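Local coordinates for dihydroorotase (Saccharomyces cerevisiae S288C, PDB 6L0A), which catalyses the zinc-dependent interconversion of N-carbamoyl-L-aspartate and dihydroorotate, the third step of de novo pyrimidine biosynthesis, at residues S118-Y121 with P122-K125. Numbering follows the deposited sequence.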
loop_
_atom_site.group_PDB
_atom_site.type_symbol
_atom_site.label_atom_id
_atom_site.label_comp_id
_atom_site.label_asym_id
_atom_site.label_seq_id
_atom_site.Cartn_x
_atom_site.Cartn_y
_atom_site.Cartn_z
ATOM N N SER C 118 -16.023 18.553 19.824
ATOM C CA SER C 118 -16.695 19.339 20.855
ATOM C C SER C 118 -18.029 18.729 21.261
ATOM O O SER C 118 -18.427 18.837 22.427
ATOM C CB SER C 118 -16.902 20.772 20.364
ATOM O OG SER C 118 -17.981 20.822 19.445
ATOM N N ALA C 119 -18.735 18.095 20.319
ATOM C CA ALA C 119 -20.027 17.492 20.626
ATOM C C ALA C 119 -19.916 16.346 21.618
ATOM O O ALA C 119 -20.921 15.978 22.233
ATOM C CB ALA C 119 -20.698 16.990 19.348
ATOM N N PHE C 120 -18.729 15.760 21.779
ATOM C CA PHE C 120 -18.532 14.681 22.733
ATOM C C PHE C 120 -17.905 15.154 24.036
ATOM O O PHE C 120 -17.632 14.332 24.907
ATOM C CB PHE C 120 -17.684 13.562 22.090
ATOM C CG PHE C 120 -18.373 12.908 20.930
ATOM C CD1 PHE C 120 -19.252 11.855 21.133
ATOM C CD2 PHE C 120 -18.205 13.399 19.642
ATOM C CE1 PHE C 120 -19.920 11.281 20.073
ATOM C CE2 PHE C 120 -18.875 12.826 18.576
ATOM C CZ PHE C 120 -19.730 11.765 18.789
ATOM N N TYR C 121 -17.685 16.458 24.204
ATOM C CA TYR C 121 -17.080 16.932 25.446
ATOM C C TYR C 121 -17.894 16.558 26.688
ATOM O O TYR C 121 -17.277 16.237 27.717
ATOM C CB TYR C 121 -16.831 18.446 25.358
ATOM C CG TYR C 121 -15.432 18.770 24.866
ATOM C CD1 TYR C 121 -14.857 18.041 23.833
ATOM C CD2 TYR C 121 -14.683 19.787 25.446
ATOM C CE1 TYR C 121 -13.568 18.313 23.385
ATOM C CE2 TYR C 121 -13.397 20.072 25.008
ATOM C CZ TYR C 121 -12.842 19.327 23.974
ATOM O OH TYR C 121 -11.567 19.603 23.524
ATOM N N PRO C 122 -19.230 16.553 26.669
ATOM C CA PRO C 122 -19.955 16.015 27.838
ATOM C C PRO C 122 -19.624 14.557 28.144
ATOM O O PRO C 122 -19.563 14.177 29.321
ATOM C CB PRO C 122 -21.424 16.201 27.446
ATOM C CG PRO C 122 -21.408 17.391 26.553
ATOM C CD PRO C 122 -20.147 17.230 25.732
ATOM N N ILE C 123 -19.398 13.734 27.114
ATOM C CA ILE C 123 -18.958 12.356 27.342
ATOM C C ILE C 123 -17.596 12.339 28.019
ATOM O O ILE C 123 -17.384 11.635 29.013
ATOM C CB ILE C 123 -18.928 11.572 26.018
ATOM C CG1 ILE C 123 -20.295 11.591 25.321
ATOM C CG2 ILE C 123 -18.434 10.126 26.263
ATOM C CD1 ILE C 123 -21.385 10.868 26.084
ATOM N N PHE C 124 -16.637 13.099 27.477
ATOM C CA PHE C 124 -15.287 13.093 28.040
ATOM C C PHE C 124 -15.274 13.610 29.475
ATOM O O PHE C 124 -14.489 13.128 30.304
ATOM C CB PHE C 124 -14.341 13.931 27.174
ATOM C CG PHE C 124 -14.253 13.472 25.746
ATOM C CD1 PHE C 124 -14.474 12.144 25.410
ATOM C CD2 PHE C 124 -13.954 14.368 24.733
ATOM C CE1 PHE C 124 -14.385 11.715 24.091
ATOM C CE2 PHE C 124 -13.877 13.945 23.395
ATOM C CZ PHE C 124 -14.088 12.620 23.082
ATOM N N LYS C 125 -16.134 14.584 29.789
ATOM C CA LYS C 125 -16.225 15.049 31.168
ATOM C C LYS C 125 -16.701 13.934 32.088
ATOM O O LYS C 125 -16.151 13.741 33.179
ATOM C CB LYS C 125 -17.156 16.266 31.253
ATOM C CG LYS C 125 -17.061 17.092 32.554
ATOM C CD LYS C 125 -15.617 17.276 33.076
ATOM C CE LYS C 125 -14.671 18.010 32.108
ATOM N NZ LYS C 125 -15.000 19.438 31.810
#
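The carbonyl oxygen of Phe120 is gripped by two backbone amides: Phe124 N, 3.0 Å from Phe120 O in a nearly straight bond, and, only weakly, Ile123 N, whose N-H meets the same oxygen at 116°. This is the start of helix 121-130 of the TIM-barrel fold shared by the metallo-dependent hydrolases, entered through the 3-10 turn 118-120, where Tyr121 N donates a hydrogen bond to Ser118 O. One residue on, Lys125 N donates to Tyr121 O at 2.9 Å, continuing the i to i+4 pattern. Pro122, with no amide hydrogen to give, is accommodated in the first turn of the helix, where its N needs no i-4 acceptor.

The Phe124 ring turns back toward Phe120. With its CG anti to the carbonyl carbon (chi1 -58°), the ring brings one face over Phe120 O and takes a CH-pi contact from Phe120 CB, 4.2 Å from the Phe124 ring centroid. An alanine at Phe124 would remove the ring, and is likely to open a gap beside Phe120 CB and Tyr121 CD1. Leu76, from a loop, and Leu167, from helix 156-170, also touch Phe124; on that helix Asp170 OD2 hydrogen-bonds Tyr121 OH. The Tyr121 and Phe124 rings meet at a slant, with Tyr121 CD1 3.9 Å from Phe124 CD2, while the edge of the Phe120 ring lies with CD1 4.3 Å from Ile123 CG1.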